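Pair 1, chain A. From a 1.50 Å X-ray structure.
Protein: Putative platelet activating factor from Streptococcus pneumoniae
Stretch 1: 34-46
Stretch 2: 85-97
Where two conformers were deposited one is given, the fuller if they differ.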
# COMPACT_ATOMS: atom_id res chain seq x y z
N GLU A 34 4.34 4.43 -0.72
CA GLU A 34 5.56 4.52 0.08
C GLU A 34 6.58 3.56 -0.51
O GLU A 34 6.35 2.34 -0.51
CB GLU A 34 5.24 4.12 1.52
CG GLU A 34 4.53 5.23 2.29
CD GLU A 34 5.46 6.37 2.72
OE1 GLU A 34 6.66 6.36 2.36
OE2 GLU A 34 4.97 7.29 3.41
N PRO A 35 7.69 4.08 -1.06
CA PRO A 35 8.66 3.13 -1.60
C PRO A 35 9.29 2.29 -0.50
O PRO A 35 9.79 2.84 0.47
CB PRO A 35 9.72 4.00 -2.26
CG PRO A 35 9.38 5.41 -1.94
CD PRO A 35 8.06 5.49 -1.27
N ASN A 36 9.24 0.98 -0.65
CA ASN A 36 10.02 0.10 0.21
C ASN A 36 11.44 -0.01 -0.33
O ASN A 36 12.41 -0.06 0.44
CB ASN A 36 9.33 -1.26 0.32
CG ASN A 36 10.11 -2.23 1.19
OD1 ASN A 36 10.83 -3.09 0.67
ND2 ASN A 36 9.99 -2.08 2.53
N ILE A 37 11.55 -0.05 -1.66
CA ILE A 37 12.83 -0.10 -2.34
C ILE A 37 12.79 1.02 -3.38
O ILE A 37 11.78 1.18 -4.10
CB ILE A 37 13.01 -1.47 -3.08
CG1 ILE A 37 12.69 -2.65 -2.15
CG2 ILE A 37 14.36 -1.55 -3.80
CD1 ILE A 37 13.67 -2.96 -1.11
N LEU A 38 13.86 1.82 -3.44
CA LEU A 38 14.07 2.74 -4.55
C LEU A 38 15.13 2.15 -5.46
O LEU A 38 16.23 1.82 -4.98
CB LEU A 38 14.55 4.10 -4.04
CG LEU A 38 13.48 4.95 -3.34
CD1 LEU A 38 14.11 6.03 -2.49
CD2 LEU A 38 12.53 5.65 -4.33
N PHE A 39 14.84 2.01 -6.76
CA PHE A 39 15.86 1.60 -7.73
C PHE A 39 16.35 2.88 -8.40
O PHE A 39 15.56 3.61 -8.99
CB PHE A 39 15.28 0.66 -8.80
CG PHE A 39 15.56 -0.81 -8.54
CD1 PHE A 39 14.96 -1.45 -7.47
CD2 PHE A 39 16.41 -1.53 -9.37
CE1 PHE A 39 15.19 -2.80 -7.22
CE2 PHE A 39 16.66 -2.88 -9.11
CZ PHE A 39 16.05 -3.51 -8.05
N ILE A 40 17.65 3.15 -8.25
CA ILE A 40 18.26 4.37 -8.78
C ILE A 40 19.38 3.98 -9.74
O ILE A 40 20.14 3.04 -9.50
CB ILE A 40 18.83 5.26 -7.61
CG1 ILE A 40 17.68 5.65 -6.68
CG2 ILE A 40 19.59 6.47 -8.14
CD1 ILE A 40 18.19 6.38 -5.45
N GLY A 41 19.50 4.73 -10.82
CA GLY A 41 20.62 4.49 -11.74
C GLY A 41 20.37 4.96 -13.14
O GLY A 41 19.66 5.95 -13.34
N ASP A 42 20.94 4.24 -14.10
CA ASP A 42 20.99 4.73 -15.49
C ASP A 42 19.92 4.10 -16.37
O ASP A 42 18.83 3.76 -15.88
CB ASP A 42 22.42 4.51 -16.04
CG ASP A 42 22.87 3.04 -15.98
OD1 ASP A 42 21.99 2.13 -15.90
OD2 ASP A 42 24.11 2.77 -16.03
N SER A 43 20.17 3.94 -17.66
CA SER A 43 19.13 3.43 -18.58
C SER A 43 18.63 2.05 -18.16
O SER A 43 17.47 1.74 -18.34
CB SER A 43 19.69 3.30 -20.01
OG SER A 43 20.32 4.48 -20.40
N ILE A 44 19.53 1.18 -17.72
CA ILE A 44 19.13 -0.17 -17.35
C ILE A 44 18.07 -0.14 -16.25
O ILE A 44 17.16 -0.95 -16.23
CB ILE A 44 20.35 -1.02 -16.92
CG1 ILE A 44 21.46 -0.96 -17.97
CG2 ILE A 44 19.94 -2.47 -16.58
CD1 ILE A 44 21.09 -1.53 -19.24
N VAL A 45 18.20 0.80 -15.32
CA VAL A 45 17.15 1.02 -14.31
C VAL A 45 15.90 1.64 -14.93
O VAL A 45 14.79 1.14 -14.70
CB VAL A 45 17.67 1.89 -13.15
CG1 VAL A 45 16.57 2.08 -12.11
CG2 VAL A 45 18.94 1.24 -12.54
N GLU A 46 16.05 2.74 -15.67
CA GLU A 46 14.85 3.40 -16.21
C GLU A 46 13.94 2.45 -16.98
O GLU A 46 12.69 2.51 -16.88
CB GLU A 46 15.20 4.59 -17.14
CG GLU A 46 13.94 5.35 -17.47
CD GLU A 46 14.08 6.44 -18.50
OE1 GLU A 46 15.20 7.00 -18.70
OE2 GLU A 46 13.03 6.74 -19.15
N ALA A 85 9.67 5.37 4.70
CA ALA A 85 10.02 4.02 5.16
C ALA A 85 10.83 3.25 4.11
O ALA A 85 10.48 2.14 3.69
CB ALA A 85 8.76 3.26 5.51
N VAL A 86 11.87 3.90 3.62
CA VAL A 86 12.69 3.28 2.58
C VAL A 86 13.63 2.26 3.24
O VAL A 86 14.51 2.61 4.01
CB VAL A 86 13.53 4.32 1.82
CG1 VAL A 86 14.30 3.60 0.69
CG2 VAL A 86 12.62 5.43 1.28
N ASP A 87 13.40 0.99 2.94
CA ASP A 87 14.27 -0.06 3.48
C ASP A 87 15.60 -0.13 2.74
O ASP A 87 16.66 -0.30 3.37
CB ASP A 87 13.55 -1.42 3.40
CG ASP A 87 12.60 -1.66 4.56
OD1 ASP A 87 12.42 -0.74 5.41
OD2 ASP A 87 12.04 -2.79 4.64
N LYS A 88 15.55 -0.04 1.41
CA LYS A 88 16.74 -0.27 0.61
C LYS A 88 16.70 0.61 -0.61
O LYS A 88 15.62 0.91 -1.16
CB LYS A 88 16.82 -1.73 0.13
CG LYS A 88 16.87 -2.76 1.25
CD LYS A 88 16.90 -4.15 0.67
CE LYS A 88 17.02 -5.19 1.76
NZ LYS A 88 15.78 -5.25 2.55
N ILE A 89 17.89 1.00 -1.03
CA ILE A 89 18.12 1.65 -2.32
C ILE A 89 19.01 0.73 -3.12
O ILE A 89 20.06 0.33 -2.65
CB ILE A 89 18.86 3.00 -2.13
CG1 ILE A 89 17.93 4.01 -1.45
CG2 ILE A 89 19.39 3.55 -3.47
CD1 ILE A 89 18.69 5.17 -0.75
N PHE A 90 18.55 0.35 -4.32
CA PHE A 90 19.39 -0.41 -5.25
C PHE A 90 19.99 0.59 -6.21
O PHE A 90 19.26 1.39 -6.80
CB PHE A 90 18.56 -1.42 -6.03
CG PHE A 90 18.31 -2.69 -5.28
CD1 PHE A 90 17.75 -2.69 -4.01
CD2 PHE A 90 18.67 -3.90 -5.85
CE1 PHE A 90 17.54 -3.88 -3.34
CE2 PHE A 90 18.47 -5.10 -5.19
CZ PHE A 90 17.90 -5.09 -3.93
N LEU A 91 21.31 0.55 -6.36
CA LEU A 91 22.01 1.49 -7.19
C LEU A 91 22.77 0.75 -8.29
O LEU A 91 23.66 -0.06 -8.02
CB LEU A 91 22.97 2.29 -6.32
CG LEU A 91 23.78 3.34 -7.03
CD1 LEU A 91 22.88 4.30 -7.80
CD2 LEU A 91 24.63 4.07 -5.96
N LEU A 92 22.44 1.07 -9.55
CA LEU A 92 23.10 0.49 -10.71
C LEU A 92 23.54 1.65 -11.57
O LEU A 92 22.74 2.30 -12.26
CB LEU A 92 22.19 -0.46 -11.53
CG LEU A 92 22.85 -1.04 -12.78
CD1 LEU A 92 24.19 -1.79 -12.46
CD2 LEU A 92 21.86 -1.97 -13.44
N ILE A 93 24.84 1.91 -11.56
CA ILE A 93 25.37 3.05 -12.29
C ILE A 93 26.84 2.87 -12.50
O ILE A 93 27.51 2.17 -11.72
CB ILE A 93 25.04 4.39 -11.54
CG1 ILE A 93 25.20 5.60 -12.48
CG2 ILE A 93 25.84 4.49 -10.22
CD1 ILE A 93 24.47 6.81 -12.01
N GLY A 94 27.34 3.48 -13.59
CA GLY A 94 28.76 3.48 -13.87
C GLY A 94 29.07 3.09 -15.29
O GLY A 94 30.12 3.50 -15.79
N THR A 95 28.20 2.33 -15.97
CA THR A 95 28.54 1.89 -17.34
C THR A 95 28.74 3.09 -18.26
O THR A 95 29.53 3.02 -19.19
CB THR A 95 27.56 0.85 -17.93
OG1 THR A 95 28.19 0.18 -19.04
CG2 THR A 95 26.24 1.47 -18.37
N ASN A 96 28.03 4.18 -17.97
CA ASN A 96 28.14 5.37 -18.81
C ASN A 96 29.35 6.21 -18.43
O ASN A 96 29.92 6.88 -19.30
CB ASN A 96 26.84 6.16 -18.83
CG ASN A 96 25.71 5.35 -19.42
OD1 ASN A 96 25.91 4.55 -20.33
ND2 ASN A 96 24.51 5.50 -18.86
N ASP A 97 29.79 6.11 -17.18
CA ASP A 97 31.07 6.70 -16.80
C ASP A 97 32.19 6.00 -17.59
O ASP A 97 33.05 6.65 -18.15
CB ASP A 97 31.31 6.53 -15.30
CG ASP A 97 30.35 7.32 -14.45
OD1 ASP A 97 30.80 8.32 -13.82
OD2 ASP A 97 29.15 6.94 -14.39
O HOH W 1 9.06 5.00 1.97
O HOH W 2 8.70 0.16 3.77
O HOH W 3 12.83 -4.38 1.85
O HOH W 4 26.00 4.65 -15.88
O HOH W 5 25.92 0.91 -14.97

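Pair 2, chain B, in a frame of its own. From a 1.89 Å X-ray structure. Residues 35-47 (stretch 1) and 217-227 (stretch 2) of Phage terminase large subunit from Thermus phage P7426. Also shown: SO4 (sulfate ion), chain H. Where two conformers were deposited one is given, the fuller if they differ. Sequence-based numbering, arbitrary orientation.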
# COMPACT_ATOMS: atom_id res chain seq x y z
N ALA B 35 -9.03 3.74 -8.80
CA ALA B 35 -9.99 3.76 -7.71
C ALA B 35 -9.40 4.44 -6.48
O ALA B 35 -8.23 4.24 -6.13
CB ALA B 35 -10.43 2.34 -7.36
N LYS B 36 -10.22 5.25 -5.81
CA LYS B 36 -9.76 5.91 -4.59
C LYS B 36 -9.64 4.95 -3.42
O LYS B 36 -8.95 5.28 -2.45
CB LYS B 36 -10.71 7.06 -4.24
CG LYS B 36 -10.77 8.13 -5.32
CD LYS B 36 -10.34 9.49 -4.80
CE LYS B 36 -10.15 10.49 -5.93
NZ LYS B 36 -11.36 10.59 -6.80
N ARG B 37 -10.27 3.78 -3.50
CA ARG B 37 -10.14 2.73 -2.49
C ARG B 37 -9.74 1.46 -3.22
O ARG B 37 -10.59 0.80 -3.84
CB ARG B 37 -11.44 2.53 -1.71
CG ARG B 37 -11.98 3.80 -1.06
CD ARG B 37 -11.15 4.21 0.16
NE ARG B 37 -11.70 5.44 0.74
CZ ARG B 37 -11.24 6.67 0.50
NH1 ARG B 37 -10.22 6.87 -0.32
NH2 ARG B 37 -11.83 7.72 1.08
N ARG B 38 -8.46 1.13 -3.16
CA ARG B 38 -7.93 -0.10 -3.73
C ARG B 38 -7.67 -1.08 -2.59
O ARG B 38 -6.93 -0.75 -1.65
CB ARG B 38 -6.66 0.17 -4.52
CG ARG B 38 -6.89 0.93 -5.81
CD ARG B 38 -5.57 1.32 -6.48
NE ARG B 38 -4.86 2.37 -5.77
CZ ARG B 38 -3.65 2.81 -6.09
NH1 ARG B 38 -2.99 2.28 -7.12
NH2 ARG B 38 -3.08 3.78 -5.39
N VAL B 39 -8.25 -2.27 -2.69
CA VAL B 39 -8.19 -3.28 -1.64
C VAL B 39 -7.56 -4.52 -2.27
O VAL B 39 -8.14 -5.12 -3.19
CB VAL B 39 -9.57 -3.60 -1.06
CG1 VAL B 39 -9.45 -4.50 0.16
CG2 VAL B 39 -10.33 -2.32 -0.71
N ALA B 40 -6.38 -4.91 -1.79
CA ALA B 40 -5.66 -6.06 -2.34
C ALA B 40 -5.58 -7.15 -1.27
O ALA B 40 -4.91 -6.98 -0.25
CB ALA B 40 -4.27 -5.67 -2.82
N CYS B 41 -6.26 -8.26 -1.52
CA CYS B 41 -6.19 -9.43 -0.66
C CYS B 41 -5.30 -10.44 -1.37
O CYS B 41 -5.74 -11.14 -2.29
CB CYS B 41 -7.58 -10.00 -0.40
SG CYS B 41 -7.56 -11.54 0.55
N LEU B 42 -4.03 -10.49 -0.96
CA LEU B 42 -3.02 -11.28 -1.66
C LEU B 42 -2.23 -12.09 -0.64
O LEU B 42 -2.01 -11.66 0.49
CB LEU B 42 -2.06 -10.38 -2.49
CG LEU B 42 -2.64 -9.24 -3.33
CD1 LEU B 42 -1.54 -8.46 -4.03
CD2 LEU B 42 -3.64 -9.74 -4.37
N GLY B 43 -1.82 -13.29 -1.05
CA GLY B 43 -1.01 -14.12 -0.19
C GLY B 43 0.40 -13.57 -0.03
O GLY B 43 0.81 -12.63 -0.71
N ARG B 44 1.14 -14.18 0.88
CA ARG B 44 2.55 -13.83 1.05
C ARG B 44 3.29 -13.98 -0.27
O ARG B 44 2.97 -14.83 -1.10
CB ARG B 44 3.21 -14.72 2.10
CG ARG B 44 2.59 -14.60 3.46
CD ARG B 44 3.33 -15.48 4.44
NE ARG B 44 2.81 -15.32 5.80
CZ ARG B 44 3.30 -15.95 6.86
NH1 ARG B 44 4.33 -16.78 6.73
NH2 ARG B 44 2.77 -15.74 8.06
N GLN B 45 4.32 -13.13 -0.45
CA GLN B 45 5.19 -13.14 -1.62
C GLN B 45 4.49 -12.61 -2.87
O GLN B 45 4.95 -12.85 -3.99
CB GLN B 45 5.75 -14.54 -1.89
CG GLN B 45 6.44 -15.16 -0.69
CD GLN B 45 7.08 -16.50 -1.00
OE1 GLN B 45 6.72 -17.17 -1.98
NE2 GLN B 45 8.05 -16.91 -0.18
N SER B 46 3.39 -11.89 -2.71
CA SER B 46 2.65 -11.40 -3.86
C SER B 46 3.14 -10.06 -4.38
O SER B 46 2.65 -9.59 -5.41
CB SER B 46 1.16 -11.29 -3.53
OG SER B 46 0.57 -12.57 -3.38
N GLY B 47 4.08 -9.42 -3.69
CA GLY B 47 4.59 -8.13 -4.11
C GLY B 47 3.86 -6.94 -3.53
O GLY B 47 4.03 -5.82 -4.03
N PRO B 217 -18.62 2.23 -6.64
CA PRO B 217 -17.80 2.67 -7.78
C PRO B 217 -16.40 3.13 -7.40
O PRO B 217 -15.49 3.04 -8.24
CB PRO B 217 -18.62 3.84 -8.37
CG PRO B 217 -19.98 3.71 -7.79
CD PRO B 217 -19.80 3.09 -6.45
N ASP B 218 -16.19 3.63 -6.19
CA ASP B 218 -14.86 4.11 -5.82
C ASP B 218 -13.96 2.99 -5.31
O ASP B 218 -12.82 3.28 -4.92
CB ASP B 218 -14.96 5.22 -4.77
CG ASP B 218 -15.96 4.90 -3.66
OD1 ASP B 218 -16.87 4.07 -3.88
OD2 ASP B 218 -15.83 5.49 -2.56
N PHE B 219 -14.42 1.75 -5.33
CA PHE B 219 -13.66 0.61 -4.83
C PHE B 219 -13.23 -0.29 -5.97
O PHE B 219 -14.01 -0.58 -6.88
CB PHE B 219 -14.49 -0.20 -3.83
CG PHE B 219 -14.52 0.37 -2.44
CD1 PHE B 219 -15.25 1.51 -2.15
CD2 PHE B 219 -13.83 -0.26 -1.41
CE1 PHE B 219 -15.27 2.03 -0.86
CE2 PHE B 219 -13.85 0.25 -0.13
CZ PHE B 219 -14.57 1.39 0.15
N GLU B 220 -11.99 -0.77 -5.90
CA GLU B 220 -11.53 -1.82 -6.80
C GLU B 220 -10.68 -2.79 -6.00
O GLU B 220 -9.77 -2.36 -5.27
CB GLU B 220 -10.73 -1.26 -7.98
CG GLU B 220 -10.25 -2.34 -8.94
CD GLU B 220 -9.71 -1.76 -10.23
OE1 GLU B 220 -9.69 -0.52 -10.36
OE2 GLU B 220 -9.32 -2.55 -11.11
N SER B 221 -10.96 -4.08 -6.13
CA SER B 221 -10.31 -5.10 -5.32
C SER B 221 -9.51 -6.07 -6.18
O SER B 221 -9.88 -6.37 -7.32
CB SER B 221 -11.33 -5.87 -4.50
OG SER B 221 -11.96 -5.02 -3.57
N PHE B 222 -8.43 -6.58 -5.59
CA PHE B 222 -7.50 -7.48 -6.25
C PHE B 222 -7.26 -8.68 -5.36
O PHE B 222 -7.18 -8.54 -4.13
CB PHE B 222 -6.18 -6.75 -6.54
CG PHE B 222 -6.37 -5.39 -7.14
CD1 PHE B 222 -6.28 -5.21 -8.51
CD2 PHE B 222 -6.68 -4.30 -6.34
CE1 PHE B 222 -6.47 -3.97 -9.06
CE2 PHE B 222 -6.87 -3.06 -6.89
CZ PHE B 222 -6.76 -2.90 -8.26
N HIS B 223 -7.17 -9.86 -5.97
CA HIS B 223 -7.04 -11.12 -5.25
C HIS B 223 -6.00 -12.00 -5.93
O HIS B 223 -6.00 -12.12 -7.16
CB HIS B 223 -8.38 -11.86 -5.18
CG HIS B 223 -8.34 -13.05 -4.28
ND1 HIS B 223 -8.53 -14.34 -4.73
CD2 HIS B 223 -8.10 -13.15 -2.95
CE1 HIS B 223 -8.42 -15.18 -3.72
NE2 HIS B 223 -8.16 -14.49 -2.63
N ALA B 224 -5.13 -12.60 -5.14
CA ALA B 224 -4.15 -13.54 -5.69
C ALA B 224 -3.58 -14.38 -4.56
O ALA B 224 -3.16 -13.84 -3.53
CB ALA B 224 -3.03 -12.81 -6.43
N ALA B 225 -3.58 -15.70 -4.75
CA ALA B 225 -2.82 -16.58 -3.89
C ALA B 225 -1.33 -16.42 -4.19
O ALA B 225 -0.93 -15.92 -5.24
CB ALA B 225 -3.24 -18.03 -4.10
N SER B 226 -0.50 -16.86 -3.24
CA SER B 226 0.93 -16.81 -3.47
C SER B 226 1.30 -17.53 -4.76
O SER B 226 2.18 -17.07 -5.51
CB SER B 226 1.66 -17.43 -2.28
OG SER B 226 1.24 -16.82 -1.07
N TRP B 227 0.63 -18.64 -5.06
CA TRP B 227 0.96 -19.42 -6.25
C TRP B 227 0.34 -18.85 -7.51
O TRP B 227 0.71 -19.29 -8.61
CB TRP B 227 0.52 -20.87 -6.06
CG TRP B 227 -0.92 -21.03 -5.70
CD1 TRP B 227 -1.99 -20.95 -6.53
CD2 TRP B 227 -1.44 -21.32 -4.39
NE1 TRP B 227 -3.15 -21.16 -5.83
CE2 TRP B 227 -2.84 -21.40 -4.52
CE3 TRP B 227 -0.86 -21.52 -3.14
CZ2 TRP B 227 -3.67 -21.66 -3.43
CZ3 TRP B 227 -1.68 -21.79 -2.06
CH2 TRP B 227 -3.07 -21.86 -2.22
S SO4 H . 7.52 -18.28 6.32
O1 SO4 H . 8.32 -19.48 6.53
O2 SO4 H . 8.34 -17.24 5.71
O3 SO4 H . 7.03 -17.81 7.62
O4 SO4 H . 6.39 -18.56 5.44

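Both pairs are built on two neighbouring parallel strands, and 14 central residues superpose at 0.9 Å. The strand directions differ by 18° in pair 1 and 13° in pair 2, and the axes approach to 4.7 and 4.6 Å. From Lys88(A) N to Asn36(A) O onward, matched in pair 2 by Glu220(B) N to Arg37(B) O, the hydrogen-bond ladder is conserved position by position; only its start differs. In pair 1, Leu38(A) N donates to Lys88(A) O at 3.0 Å, and Phe90(A) N donates back to Leu38(A) O at 2.8 Å; in pair 2 the matching Val39(B) N reaches Glu220(B) O at 3.0 Å, and Phe222(B) N reaches Val39(B) O at 2.8 Å. The first rule is therefore independent of sequence: every second residue of the first strand spends both its N and its O on the partner, while the residues between turn their CA toward a carbonyl.

Side chains then fill a fixed frame. Phe90(A) and Phe222(B) coincide, but their neighbours differ. Pair 1 sets Phe39(A) beside its phenylalanine, and the rings lie near parallel yet slid apart, centroids 4.7 Å apart, so that Phe90(A) CB sits 3.6 Å from the Phe39(A) ring centroid, over its face. Pair 2 has Ala40(B) there, whose CB lies 4.3 Å from Phe222(B) CB; Arg38(B) CB meets the ring edge instead, 4.0 Å from Phe222(B) CE2. Where Ile37(A) CG2 packs 3.6 Å from Phe90(A) CD1, pair 2 thus uses the aliphatic base of an arginine whose end leads away.

The opposite face is more apolar in pair 1. Ile40(A) CD1 touches Ile89(A) CG2 at 3.7 Å, whereas the matching Cys41(B) and Ser221(B) are smaller. At the strand start, Asn36(A) ND2 makes a weak hydrogen bond to Asp87(A) OD2 at 3.0 Å; its counterpart Arg37(B) lays CB over the face of the Phe219(B) ring, 3.6 Å from the centroid.

At the strand ends the designs part. Gly41(A) is dictated by its backbone angles, and a CB would also clash with Leu92(A) O; Leu42(B), whose CA falls 1.6 Å from Gly41(A) CA after superposition, instead packs its CD2 3.7 Å from Ala224(B) CB. One step on, Asp42(A) caps its helix, OD1 accepting from Ile44(A) N at 3.2 Å, while two waters join its OD2 to backbone nitrogens of the second stretch. The matching Gly43(B) begins a type II turn; a CB there would clash with Ser226(B) OG, which donates to Arg44(B) O at 2.6 Å. One pair closes with a carboxylate and water, the other with a bare backbone and a serine.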